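Local coordinates for endolysin (Escherichia coli O157 typing phage 15, PDB 7M5I), which probably cleaves host peptidoglycan as a muramidase of glycosyl hydrolase family 24, helping to lyse the infected bacterium and release new phage, at residues I37-D45 / A60-V68; A78-E87 / I109-K117. All coordinates share one frame; numbering follows the deposited sequence.

Contact 1 of 2, residues I37-D45 / A60-V68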
ATOM      1  N   ILE A  37       9.850 -10.822   5.752  1.00 22.20           N
ATOM      2  CA  ILE A  37      11.214 -10.540   5.249  1.00 20.88           C
ATOM      3  C   ILE A  37      11.128  -9.443   4.175  1.00 21.87           C
ATOM      4  O   ILE A  37      10.067  -9.186   3.607  1.00 21.65           O
ATOM      5  CB  ILE A  37      11.903 -11.811   4.716  1.00 21.06           C
ATOM      6  CG1 ILE A  37      13.443 -11.706   4.735  1.00 21.93           C
ATOM      7  CG2 ILE A  37      11.368 -12.177   3.329  1.00 22.08           C
ATOM      8  CD1 ILE A  37      14.169 -13.013   4.508  1.00 23.65           C
ATOM      9  N   GLY A  38      12.259  -8.805   3.891  1.00 20.46           N
ATOM     10  CA  GLY A  38      12.324  -7.802   2.832  1.00 21.15           C
ATOM     11  C   GLY A  38      11.483  -6.581   3.192  1.00 20.95           C
ATOM     12  O   GLY A  38      11.503  -6.104   4.359  1.00 19.65           O
ATOM     13  N   TYR A  39      10.717  -6.083   2.225  1.00 21.82           N
ATOM     14  CA  TYR A  39       9.801  -4.938   2.384  1.00 21.20           C
ATOM     15  C   TYR A  39       8.408  -5.428   2.756  1.00 22.69           C
ATOM     16  O   TYR A  39       7.440  -5.226   1.962  1.00 24.28           O
ATOM     17  CB  TYR A  39       9.761  -4.092   1.119  1.00 20.84           C
ATOM     18  CG  TYR A  39      11.108  -3.558   0.674  1.00 20.23           C
ATOM     19  CD1 TYR A  39      11.673  -2.433   1.310  1.00 20.03           C
ATOM     20  CD2 TYR A  39      11.777  -4.081  -0.408  1.00 21.55           C
ATOM     21  CE1 TYR A  39      12.858  -1.881   0.856  1.00 20.19           C
ATOM     22  CE2 TYR A  39      13.003  -3.581  -0.826  1.00 20.68           C
ATOM     23  CZ  TYR A  39      13.542  -2.445  -0.207  1.00 21.74           C
ATOM     24  OH  TYR A  39      14.739  -1.886  -0.581  1.00 22.58           O
ATOM     25  N   GLY A  40       8.304  -6.108   3.901  1.00 22.08           N
ATOM     26  CA  GLY A  40       6.997  -6.552   4.429  1.00 25.97           C
ATOM     27  C   GLY A  40       6.423  -7.778   3.707  1.00 26.63           C
ATOM     28  O   GLY A  40       5.219  -8.060   3.798  1.00 28.78           O
ATOM     29  N   THR A  41       7.262  -8.529   3.062  1.00 24.62           N
ATOM     30  CA  THR A  41       6.884  -9.730   2.322  1.00 24.90           C
ATOM     31  C   THR A  41       6.578 -10.866   3.310  1.00 25.97           C
ATOM     32  O   THR A  41       7.418 -11.149   4.172  1.00 25.03           O
ATOM     33  CB  THR A  41       7.988 -10.157   1.355  1.00 26.54           C
ATOM     34  OG1 THR A  41       8.143  -9.098   0.414  1.00 27.06           O
ATOM     35  CG2 THR A  41       7.682 -11.460   0.610  1.00 26.27           C
ATOM     36  N   ILE A  42       5.444 -11.558   3.128  1.00 26.86           N
ATOM     37  CA  ILE A  42       5.131 -12.776   3.933  1.00 27.55           C
ATOM     38  C   ILE A  42       4.939 -14.016   3.034  1.00 30.71           C
ATOM     39  O   ILE A  42       4.798 -15.105   3.606  1.00 31.34           O
ATOM     40  CB  ILE A  42       3.909 -12.553   4.844  1.00 28.82           C
ATOM     41  CG1 ILE A  42       2.597 -12.406   4.053  1.00 30.70           C
ATOM     42  CG2 ILE A  42       4.200 -11.400   5.798  1.00 27.86           C
ATOM     43  CD1 ILE A  42       1.357 -12.347   4.950  1.00 31.63           C
ATOM     44  N   ARG A  43       4.952 -13.877   1.693  1.00 30.66           N
ATOM     45  CA  ARG A  43       4.892 -15.019   0.752  1.00 35.38           C
ATOM     46  C   ARG A  43       5.840 -14.746  -0.425  1.00 34.09           C
ATOM     47  O   ARG A  43       5.811 -13.631  -0.942  1.00 34.10           O
ATOM     48  CB  ARG A  43       3.453 -15.207   0.246  1.00 43.87           C
ATOM     49  CG  ARG A  43       2.396 -15.505   1.300  1.00 52.16           C
ATOM     50  CD  ARG A  43       2.390 -16.925   1.824  1.00 63.71           C
ATOM     51  NE  ARG A  43       1.291 -17.196   2.769  1.00 73.69           N
ATOM     52  CZ  ARG A  43       1.282 -16.951   4.102  1.00 77.26           C
ATOM     53  NH1 ARG A  43       2.317 -16.428   4.728  1.00 75.18           N
ATOM     54  NH2 ARG A  43       0.216 -17.242   4.829  1.00 84.71           N
ATOM     55  N   ILE A  44       6.625 -15.749  -0.804  1.00 34.37           N
ATOM     56  CA  ILE A  44       7.606 -15.717  -1.929  1.00 35.16           C
ATOM     57  C   ILE A  44       7.215 -16.828  -2.891  1.00 37.31           C
ATOM     58  O   ILE A  44       7.257 -18.015  -2.473  1.00 38.34           O
ATOM     59  CB  ILE A  44       9.045 -15.888  -1.402  1.00 32.99           C
ATOM     60  CG1 ILE A  44       9.409 -14.737  -0.447  1.00 32.95           C
ATOM     61  CG2 ILE A  44      10.003 -16.013  -2.568  1.00 34.50           C
ATOM     62  CD1 ILE A  44      10.738 -14.900   0.282  1.00 33.94           C
ATOM     63  N   ASP A  45       6.862 -16.453  -4.133  1.00 41.26           N
ATOM     64  CA  ASP A  45       6.538 -17.426  -5.213  1.00 44.87           C
ATOM     65  C   ASP A  45       5.571 -18.451  -4.632  1.00 45.21           C
ATOM     66  O   ASP A  45       5.809 -19.707  -4.825  1.00 47.04           O
ATOM     67  CB  ASP A  45       7.815 -18.061  -5.760  1.00 51.74           C
ATOM     68  CG  ASP A  45       8.505 -17.154  -6.779  1.00 58.53           C
ATOM     69  OD1 ASP A  45       8.029 -17.119  -7.958  1.00 68.83           O
ATOM     70  OD2 ASP A  45       9.518 -16.510  -6.428  1.00 62.47           O
ATOM     71  N   ALA A  60      14.719  -8.659  -2.181  1.00 22.66           N
ATOM     72  CA  ALA A  60      13.633  -7.939  -1.491  1.00 23.01           C
ATOM     73  C   ALA A  60      12.840  -7.106  -2.490  1.00 23.44           C
ATOM     74  O   ALA A  60      11.615  -7.089  -2.435  1.00 24.30           O
ATOM     75  CB  ALA A  60      14.179  -7.071  -0.367  1.00 22.42           C
ATOM     76  N   GLU A  61      13.507  -6.403  -3.393  1.00 25.47           N
ATOM     77  CA  GLU A  61      12.767  -5.593  -4.397  1.00 26.39           C
ATOM     78  C   GLU A  61      11.950  -6.510  -5.328  1.00 25.88           C
ATOM     79  O   GLU A  61      10.746  -6.155  -5.596  1.00 26.57           O
ATOM     80  CB  GLU A  61      13.732  -4.737  -5.234  1.00 28.57           C
ATOM     81  CG  GLU A  61      12.988  -3.798  -6.156  1.00 30.91           C
ATOM     82  CD  GLU A  61      13.972  -2.981  -6.962  1.00 37.44           C
ATOM     83  OE1 GLU A  61      14.510  -3.504  -7.905  1.00 40.62           O
ATOM     84  OE2 GLU A  61      14.239  -1.861  -6.584  1.00 33.88           O
ATOM     85  N   GLN A  62      12.563  -7.609  -5.763  1.00 26.00           N
ATOM     86  CA  GLN A  62      11.879  -8.602  -6.652  1.00 29.11           C
ATOM     87  C   GLN A  62      10.580  -9.066  -5.981  1.00 28.46           C
ATOM     88  O   GLN A  62       9.507  -9.117  -6.668  1.00 28.33           O
ATOM     89  CB  GLN A  62      12.862  -9.710  -7.035  1.00 34.60           C
ATOM     90  CG  GLN A  62      12.238 -10.960  -7.648  1.00 42.62           C
ATOM     91  CD  GLN A  62      13.226 -12.119  -7.771  1.00 54.58           C
ATOM     92  OE1 GLN A  62      14.455 -11.921  -7.816  1.00 58.42           O
ATOM     93  NE2 GLN A  62      12.710 -13.355  -7.846  1.00 56.35           N
ATOM     94  N   TYR A  63      10.639  -9.421  -4.690  1.00 26.25           N
ATOM     95  CA  TYR A  63       9.471  -9.977  -3.985  1.00 25.78           C
ATOM     96  C   TYR A  63       8.416  -8.893  -3.834  1.00 26.66           C
ATOM     97  O   TYR A  63       7.219  -9.212  -3.918  1.00 29.48           O
ATOM     98  CB  TYR A  63       9.888 -10.572  -2.637  1.00 26.16           C
ATOM     99  CG  TYR A  63      10.920 -11.656  -2.737  1.00 26.74           C
ATOM    100  CD1 TYR A  63      11.026 -12.468  -3.847  1.00 32.30           C
ATOM    101  CD2 TYR A  63      11.796 -11.858  -1.697  1.00 27.14           C
ATOM    102  CE1 TYR A  63      12.024 -13.423  -3.961  1.00 34.59           C
ATOM    103  CE2 TYR A  63      12.788 -12.822  -1.776  1.00 28.84           C
ATOM    104  CZ  TYR A  63      12.871 -13.628  -2.885  1.00 32.49           C
ATOM    105  OH  TYR A  63      13.818 -14.606  -2.980  1.00 38.22           O
ATOM    106  N   LEU A  64       8.814  -7.662  -3.590  1.00 24.09           N
ATOM    107  CA  LEU A  64       7.851  -6.541  -3.378  1.00 25.33           C
ATOM    108  C   LEU A  64       7.147  -6.288  -4.735  1.00 25.52           C
ATOM    109  O   LEU A  64       5.879  -6.159  -4.741  1.00 26.88           O
ATOM    110  CB  LEU A  64       8.538  -5.281  -2.883  1.00 24.99           C
ATOM    111  CG  LEU A  64       7.622  -4.060  -2.746  1.00 24.93           C
ATOM    112  CD1 LEU A  64       6.584  -4.293  -1.665  1.00 27.69           C
ATOM    113  CD2 LEU A  64       8.445  -2.812  -2.455  1.00 25.19           C
ATOM    114  N   LEU A  65       7.887  -6.260  -5.827  1.00 27.08           N
ATOM    115  CA  LEU A  65       7.295  -6.094  -7.185  1.00 30.22           C
ATOM    116  C   LEU A  65       6.249  -7.192  -7.443  1.00 31.80           C
ATOM    117  O   LEU A  65       5.170  -6.853  -7.972  1.00 31.11           O
ATOM    118  CB  LEU A  65       8.381  -6.105  -8.255  1.00 30.36           C
ATOM    119  CG  LEU A  65       9.240  -4.844  -8.321  1.00 31.52           C
ATOM    120  CD1 LEU A  65      10.404  -5.046  -9.269  1.00 33.64           C
ATOM    121  CD2 LEU A  65       8.401  -3.631  -8.689  1.00 33.34           C
ATOM    122  N   ALA A  66       6.542  -8.425  -7.066  1.00 32.32           N
ATOM    123  CA  ALA A  66       5.627  -9.560  -7.328  1.00 34.00           C
ATOM    124  C   ALA A  66       4.390  -9.371  -6.428  1.00 35.18           C
ATOM    125  O   ALA A  66       3.278  -9.571  -6.935  1.00 40.43           O
ATOM    126  CB  ALA A  66       6.301 -10.869  -7.055  1.00 35.07           C
ATOM    127  N   ASP A  67       4.596  -8.978  -5.163  1.00 34.51           N
ATOM    128  CA  ASP A  67       3.552  -8.760  -4.130  1.00 37.07           C
ATOM    129  C   ASP A  67       2.556  -7.685  -4.637  1.00 36.36           C
ATOM    130  O   ASP A  67       1.322  -7.842  -4.382  1.00 36.61           O
ATOM    131  CB  ASP A  67       4.113  -8.212  -2.818  1.00 39.50           C
ATOM    132  CG  ASP A  67       4.890  -9.140  -1.883  1.00 43.66           C
ATOM    133  OD1 ASP A  67       4.709 -10.384  -2.050  1.00 37.68           O
ATOM    134  OD2 ASP A  67       5.745  -8.563  -0.999  1.00 39.99           O
ATOM    135  N   VAL A  68       3.042  -6.585  -5.228  1.00 32.10           N
ATOM    136  CA  VAL A  68       2.180  -5.374  -5.438  1.00 32.63           C
ATOM    137  C   VAL A  68       1.360  -5.566  -6.722  1.00 31.79           C
ATOM    138  O   VAL A  68       0.417  -4.837  -6.905  1.00 32.67           O
ATOM    139  CB  VAL A  68       2.885  -4.010  -5.538  1.00 32.56           C
ATOM    140  CG1 VAL A  68       3.635  -3.661  -4.279  1.00 36.57           C
ATOM    141  CG2 VAL A  68       3.775  -3.901  -6.722  1.00 31.15           C
TER
HETATM  142  O   HOH W   1      10.417  -7.811  -0.015  1.00 23.42           O
HETATM  143  O   HOH W   2       3.845 -11.329   0.578  1.00 30.41           O
HETATM  144  O   HOH W   3       6.789 -12.088  -3.074  1.00 30.77           O
HETATM  145  O   HOH W   4       9.435 -13.686  -6.927  1.00 43.90           O
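T41 and D67 join the turn after strand 35-38 to helix 57-78, and T41 can be followed atom by atom. Its CB lies 3.6 Å from D67 OD2. From there the two branches part: CG2 rests near Y63 CB, while OG1, anti to the carbonyl carbon (chi1 -63°), donates to D67 OD2 over 2.8 Å, meeting the oxygen on its syn side, 16° out of the carboxylate plane. The same OG1 accepts from water 1, which also donates to A60 O and accepts from Y39 N, so one water ties the turn to the helix at a second point. The other carboxylate oxygen, D67 OD1, accepts a hydrogen bond from water 2, which in turn accepts from I42 N.

Apolar contacts flank this polar centre. I44 lays CG2 over one face of the Y63 ring, 3.9 Å from the centroid and offset toward the rim, a CH-pi contact, while its CD1 approaches Y63 CE2 at 3.6 Å. On the far side of T41, the Y39 ring turns its edge to the helix: CE2 is 3.7 Å from A60 CB, and CD2 sits near A60 O. L64 CD2 reaches Y39 CB at 4.0 Å, the two side chains crossing at about a right angle. Helix 11-21 meets both through K18, and Y39 also lies beside the predicted catalytic E21.

The carboxylate of D67 thus serves as an acceptor for both a hydroxyl and ordered water, and these bonds would probably favour its ionised form while fixing the turn against the helix.

Contact 2 of 2, residues A78-E87 / I109-K117. With PO4 (phosphate ion), chain D.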
ATOM      1  N   ALA A  78     -10.630  -0.438 -10.545  1.00 40.91           N
ATOM      2  CA  ALA A  78     -11.525   0.385  -9.694  1.00 41.05           C
ATOM      3  C   ALA A  78     -11.622   1.841 -10.192  1.00 39.20           C
ATOM      4  O   ALA A  78     -12.638   2.467  -9.979  1.00 40.17           O
ATOM      5  CB  ALA A  78     -11.085   0.343  -8.289  1.00 39.44           C
ATOM      6  N   ILE A  79     -10.596   2.346 -10.864  1.00 38.20           N
ATOM      7  CA  ILE A  79     -10.565   3.765 -11.314  1.00 39.44           C
ATOM      8  C   ILE A  79     -11.365   3.880 -12.600  1.00 39.88           C
ATOM      9  O   ILE A  79     -11.193   3.014 -13.467  1.00 41.31           O
ATOM     10  CB  ILE A  79      -9.119   4.228 -11.483  1.00 41.22           C
ATOM     11  CG1 ILE A  79      -8.500   4.426 -10.102  1.00 37.85           C
ATOM     12  CG2 ILE A  79      -9.047   5.474 -12.310  1.00 45.41           C
ATOM     13  CD1 ILE A  79      -7.032   4.618 -10.168  1.00 42.32           C
ATOM     14  N   LYS A  80     -12.208   4.900 -12.681  1.00 39.52           N
ATOM     15  CA  LYS A  80     -13.138   5.090 -13.835  1.00 41.30           C
ATOM     16  C   LYS A  80     -12.903   6.446 -14.514  1.00 40.16           C
ATOM     17  O   LYS A  80     -13.623   6.753 -15.498  1.00 40.76           O
ATOM     18  CB  LYS A  80     -14.577   4.937 -13.353  1.00 44.87           C
ATOM     19  CG  LYS A  80     -14.872   3.563 -12.773  1.00 47.84           C
ATOM     20  CD  LYS A  80     -16.333   3.269 -12.630  1.00 53.12           C
ATOM     21  CE  LYS A  80     -16.671   2.338 -11.484  1.00 55.21           C
ATOM     22  NZ  LYS A  80     -18.141   2.212 -11.329  1.00 57.20           N
ATOM     23  N   VAL A  81     -11.905   7.195 -14.096  1.00 37.17           N
ATOM     24  CA  VAL A  81     -11.587   8.550 -14.607  1.00 37.68           C
ATOM     25  C   VAL A  81     -10.095   8.634 -14.864  1.00 35.42           C
ATOM     26  O   VAL A  81      -9.298   7.927 -14.242  1.00 35.44           O
ATOM     27  CB  VAL A  81     -12.015   9.669 -13.647  1.00 37.19           C
ATOM     28  CG1 VAL A  81     -13.550   9.690 -13.476  1.00 39.50           C
ATOM     29  CG2 VAL A  81     -11.262   9.603 -12.318  1.00 35.97           C
ATOM     30  N   PRO A  82      -9.673   9.547 -15.738  1.00 34.50           N
ATOM     31  CA  PRO A  82      -8.260   9.875 -15.894  1.00 34.21           C
ATOM     32  C   PRO A  82      -7.640  10.253 -14.557  1.00 34.12           C
ATOM     33  O   PRO A  82      -8.247  10.965 -13.812  1.00 34.59           O
ATOM     34  CB  PRO A  82      -8.268  11.057 -16.889  1.00 35.37           C
ATOM     35  CG  PRO A  82      -9.508  10.844 -17.661  1.00 37.26           C
ATOM     36  CD  PRO A  82     -10.526  10.297 -16.670  1.00 36.98           C
ATOM     37  N   THR A  83      -6.454   9.688 -14.299  1.00 32.16           N
ATOM     38  CA  THR A  83      -5.785   9.643 -13.000  1.00 31.22           C
ATOM     39  C   THR A  83      -4.307   9.984 -13.219  1.00 28.96           C
ATOM     40  O   THR A  83      -3.665   9.341 -14.086  1.00 29.82           O
ATOM     41  CB  THR A  83      -5.991   8.251 -12.394  1.00 30.29           C
ATOM     42  OG1 THR A  83      -7.395   8.077 -12.193  1.00 31.03           O
ATOM     43  CG2 THR A  83      -5.261   8.098 -11.082  1.00 29.12           C
ATOM     44  N   THR A  84      -3.779  10.915 -12.442  1.00 29.81           N
ATOM     45  CA  THR A  84      -2.354  11.313 -12.516  1.00 30.84           C
ATOM     46  C   THR A  84      -1.472  10.221 -11.924  1.00 30.47           C
ATOM     47  O   THR A  84      -1.984   9.385 -11.159  1.00 29.52           O
ATOM     48  CB  THR A  84      -2.083  12.643 -11.809  1.00 32.84           C
ATOM     49  OG1 THR A  84      -2.339  12.445 -10.412  1.00 31.10           O
ATOM     50  CG2 THR A  84      -2.920  13.785 -12.338  1.00 35.55           C
ATOM     51  N   GLN A  85      -0.201  10.193 -12.290  1.00 30.19           N
ATOM     52  CA  GLN A  85       0.711   9.138 -11.803  1.00 29.13           C
ATOM     53  C   GLN A  85       0.737   9.148 -10.278  1.00 27.65           C
ATOM     54  O   GLN A  85       0.783   8.057  -9.679  1.00 25.92           O
ATOM     55  CB  GLN A  85       2.117   9.338 -12.369  1.00 29.25           C
ATOM     56  CG  GLN A  85       3.034   8.178 -12.027  1.00 30.35           C
ATOM     57  CD  GLN A  85       2.544   6.846 -12.566  1.00 31.68           C
ATOM     58  OE1 GLN A  85       2.301   6.642 -13.782  1.00 31.89           O
ATOM     59  NE2 GLN A  85       2.370   5.913 -11.667  1.00 30.07           N
ATOM     60  N   ASN A  86       0.770  10.329  -9.660  1.00 26.74           N
ATOM     61  CA  ASN A  86       0.903  10.448  -8.182  1.00 25.83           C
ATOM     62  C   ASN A  86      -0.416  10.007  -7.555  1.00 24.43           C
ATOM     63  O   ASN A  86      -0.390   9.384  -6.491  1.00 23.77           O
ATOM     64  CB  ASN A  86       1.348  11.843  -7.749  1.00 26.31           C
ATOM     65  CG  ASN A  86       0.475  12.941  -8.281  1.00 27.60           C
ATOM     66  OD1 ASN A  86       0.582  13.236  -9.478  1.00 29.19           O
ATOM     67  ND2 ASN A  86      -0.342  13.562  -7.443  1.00 26.47           N
ATOM     68  N   GLU A  87      -1.566  10.307  -8.139  1.00 26.95           N
ATOM     69  CA  GLU A  87      -2.850   9.796  -7.614  1.00 26.97           C
ATOM     70  C   GLU A  87      -2.842   8.265  -7.653  1.00 27.01           C
ATOM     71  O   GLU A  87      -3.194   7.622  -6.611  1.00 26.28           O
ATOM     72  CB  GLU A  87      -4.027  10.323  -8.411  1.00 28.68           C
ATOM     73  CG  GLU A  87      -4.332  11.783  -8.156  1.00 30.17           C
ATOM     74  CD  GLU A  87      -5.236  12.419  -9.217  1.00 33.65           C
ATOM     75  OE1 GLU A  87      -5.609  11.695 -10.194  1.00 32.77           O
ATOM     76  OE2 GLU A  87      -5.612  13.584  -9.030  1.00 32.50           O
ATOM     77  N   ILE A 109     -12.503   5.913  -3.026  1.00 37.12           N
ATOM     78  CA  ILE A 109     -12.448   5.556  -4.476  1.00 38.83           C
ATOM     79  C   ILE A 109     -13.691   6.137  -5.176  1.00 41.04           C
ATOM     80  O   ILE A 109     -13.547   6.568  -6.346  1.00 40.58           O
ATOM     81  CB  ILE A 109     -12.334   4.047  -4.688  1.00 41.77           C
ATOM     82  CG1 ILE A 109     -11.753   3.749  -6.074  1.00 46.83           C
ATOM     83  CG2 ILE A 109     -13.673   3.362  -4.491  1.00 44.99           C
ATOM     84  CD1 ILE A 109     -10.252   4.041  -6.186  1.00 45.94           C
ATOM     85  N   LYS A 110     -14.829   6.181  -4.476  1.00 39.81           N
ATOM     86  CA  LYS A 110     -16.070   6.829  -4.975  1.00 42.37           C
ATOM     87  C   LYS A 110     -15.800   8.313  -5.232  1.00 40.15           C
ATOM     88  O   LYS A 110     -16.168   8.835  -6.298  1.00 37.92           O
ATOM     89  CB  LYS A 110     -17.187   6.546  -3.974  1.00 46.91           C
ATOM     90  CG  LYS A 110     -17.784   5.147  -4.094  1.00 53.27           C
ATOM     91  CD  LYS A 110     -19.185   5.034  -3.421  1.00 59.24           C
ATOM     92  CE  LYS A 110     -19.617   3.641  -2.964  1.00 62.18           C
ATOM     93  NZ  LYS A 110     -18.826   3.097  -1.833  1.00 60.59           N
ATOM     94  N   ARG A 111     -15.145   8.986  -4.292  1.00 38.14           N
ATOM     95  CA  ARG A 111     -14.843  10.429  -4.403  1.00 37.94           C
ATOM     96  C   ARG A 111     -13.831  10.640  -5.529  1.00 36.68           C
ATOM     97  O   ARG A 111     -13.997  11.613  -6.319  1.00 36.60           O
ATOM     98  CB  ARG A 111     -14.368  11.009  -3.067  1.00 39.03           C
ATOM     99  CG  ARG A 111     -15.471  11.019  -2.018  1.00 41.91           C
ATOM    100  CD  ARG A 111     -14.964  11.613  -0.725  1.00 41.50           C
ATOM    101  NE  ARG A 111     -16.019  11.758   0.246  1.00 42.26           N
ATOM    102  CZ  ARG A 111     -15.866  12.242   1.475  1.00 43.17           C
ATOM    103  NH1 ARG A 111     -14.700  12.681   1.886  1.00 41.27           N
ATOM    104  NH2 ARG A 111     -16.906  12.310   2.276  1.00 45.62           N
ATOM    105  N   HIS A 112     -12.809   9.783  -5.631  1.00 33.51           N
ATOM    106  CA  HIS A 112     -11.823   9.885  -6.730  1.00 33.00           C
ATOM    107  C   HIS A 112     -12.595   9.834  -8.055  1.00 34.63           C
ATOM    108  O   HIS A 112     -12.363  10.728  -8.918  1.00 34.21           O
ATOM    109  CB  HIS A 112     -10.796   8.756  -6.700  1.00 32.45           C
ATOM    110  CG  HIS A 112      -9.849   8.817  -7.845  1.00 30.92           C
ATOM    111  ND1 HIS A 112      -8.847   9.742  -7.906  1.00 29.64           N
ATOM    112  CD2 HIS A 112      -9.811   8.139  -8.996  1.00 30.85           C
ATOM    113  CE1 HIS A 112      -8.168   9.574  -9.005  1.00 29.87           C
ATOM    114  NE2 HIS A 112      -8.760   8.632  -9.708  1.00 31.39           N
ATOM    115  N   ASN A 113     -13.519   8.876  -8.184  1.00 36.82           N
ATOM    116  CA  ASN A 113     -14.258   8.646  -9.450  1.00 39.74           C
ATOM    117  C   ASN A 113     -15.261   9.774  -9.722  1.00 41.72           C
ATOM    118  O   ASN A 113     -15.613   9.916 -10.880  1.00 42.19           O
ATOM    119  CB  ASN A 113     -14.878   7.249  -9.490  1.00 41.37           C
ATOM    120  CG  ASN A 113     -13.827   6.176  -9.719  1.00 41.31           C
ATOM    121  OD1 ASN A 113     -12.777   6.436 -10.319  1.00 39.07           O
ATOM    122  ND2 ASN A 113     -14.099   4.971  -9.241  1.00 41.75           N
ATOM    123  N   ALA A 114     -15.645  10.578  -8.722  1.00 41.96           N
ATOM    124  CA  ALA A 114     -16.534  11.756  -8.855  1.00 43.75           C
ATOM    125  C   ALA A 114     -15.732  13.048  -9.115  1.00 43.92           C
ATOM    126  O   ALA A 114     -16.384  14.103  -9.281  1.00 44.81           O
ATOM    127  CB  ALA A 114     -17.386  11.897  -7.613  1.00 45.33           C
ATOM    128  N   GLY A 115     -14.396  12.987  -9.196  1.00 40.86           N
ATOM    129  CA  GLY A 115     -13.544  14.169  -9.403  1.00 41.14           C
ATOM    130  C   GLY A 115     -13.379  14.983  -8.136  1.00 41.95           C
ATOM    131  O   GLY A 115     -12.894  16.116  -8.231  1.00 43.19           O
ATOM    132  N   ASN A 116     -13.734  14.430  -6.971  1.00 40.25           N
ATOM    133  CA  ASN A 116     -13.639  15.104  -5.652  1.00 40.75           C
ATOM    134  C   ASN A 116     -12.302  14.706  -5.011  1.00 40.48           C
ATOM    135  O   ASN A 116     -12.295  13.794  -4.163  1.00 36.36           O
ATOM    136  CB  ASN A 116     -14.841  14.728  -4.800  1.00 41.60           C
ATOM    137  CG  ASN A 116     -14.845  15.368  -3.433  1.00 42.69           C
ATOM    138  OD1 ASN A 116     -14.035  16.249  -3.152  1.00 44.65           O
ATOM    139  ND2 ASN A 116     -15.717  14.885  -2.568  1.00 45.11           N
ATOM    140  N   LYS A 117     -11.224  15.349  -5.443  1.00 41.15           N
ATOM    141  CA  LYS A 117      -9.854  14.987  -5.069  1.00 39.14           C
ATOM    142  C   LYS A 117      -9.647  15.312  -3.612  1.00 41.10           C
ATOM    143  O   LYS A 117      -9.024  14.484  -2.910  1.00 36.00           O
ATOM    144  CB  LYS A 117      -8.820  15.690  -5.947  1.00 39.01           C
ATOM    145  CG  LYS A 117      -8.926  15.266  -7.414  1.00 40.48           C
ATOM    146  CD  LYS A 117      -8.129  16.075  -8.366  1.00 42.39           C
ATOM    147  CE  LYS A 117      -8.483  15.728  -9.784  1.00 43.11           C
ATOM    148  NZ  LYS A 117      -7.477  14.887 -10.428  1.00 43.76           N
TER
HETATM  149  P   PO4 D 202     -19.677  10.783  -0.009  1.00 74.34           P
HETATM  150  O1  PO4 D 202     -20.879  11.672  -0.310  1.00 78.04           O
HETATM  151  O2  PO4 D 202     -19.868  10.119   1.364  1.00 60.77           O
HETATM  152  O3  PO4 D 202     -18.440  11.654  -0.017  1.00 65.85           O
HETATM  153  O4  PO4 D 202     -19.539   9.704  -1.092  1.00 72.93           O
HETATM  154  O   HOH W   5      -8.142  12.145 -11.315  1.00 35.62           O
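With both ends of its amide N113 grips the chain where helix 57-78 ends, at A78 and K80. ND2 donates to A78 O at 3.0 Å, with that oxygen close to the amide plane, whereas OD1 accepts from K80 N over 2.9 Å, the donor standing 49° out of the carbonyl plane. This pairing with two backbone groups fixes the rotation of the amide, and the K80 side chain crosses that of N113 at about a right angle, CG passing near ND2.

H112 is presented differently, by its edge. With CG anti to the backbone N (chi1 177°), the ring extends toward T83, and NE2 donates to T83 OG1 at 2.9 Å, almost exactly in the ring plane. T83 OG1 in turn donates a hydrogen bond to V81 O, so its hydroxyl accepts from the imidazole and donates to the backbone. The carboxylate of E87 stands nearly perpendicular to the ring, its plane turned by 87°, with OE1 3.5 Å from H112 CE1 at the edge. V81 slides past the imidazole in the opposite direction, its CG2 3.7 Å from NE2. The remaining ring nitrogen, ND1, is hydrogen-bonded to the OH of Y153, on helix 140-155.

E87 also meets K117 at about a right angle: K117 NZ forms a salt bridge with E87 OE2 at 2.7 Å, met on the syn lone pair of that oxygen. OE1 accepts from T84 N, and E87 N donates to T84 OG1, a capping box that starts helix 85-98. Water 5 bridges P82 O, E87 OE1 and K117 NZ.

Both carboxylate oxygens of this buried glutamate therefore have donors. The lysine and the helix start would be expected to stabilise its negative charge, linking the cap of one helix to the first residue of helix 117-124.

In the fold
The two contacts lie on opposite sides of the chain's centre, about 27 Å apart between their centres, and their nearest atoms are about 11 Å from each other. Helix 57-78 connects them: contact 1 uses its early turns and contact 2 its C-terminal end, so one long helix runs from the region of small strands to the helical part of the enzyme. Contact 1 borders the predicted active site, with the side chain of Y39 about 4 Å from that of the predicted proton donor/acceptor E21. Contact 2 is remote from the annotated sites; a phosphate beside R111, whose very short approach is doubtful, probably came from the crystallisation liquor.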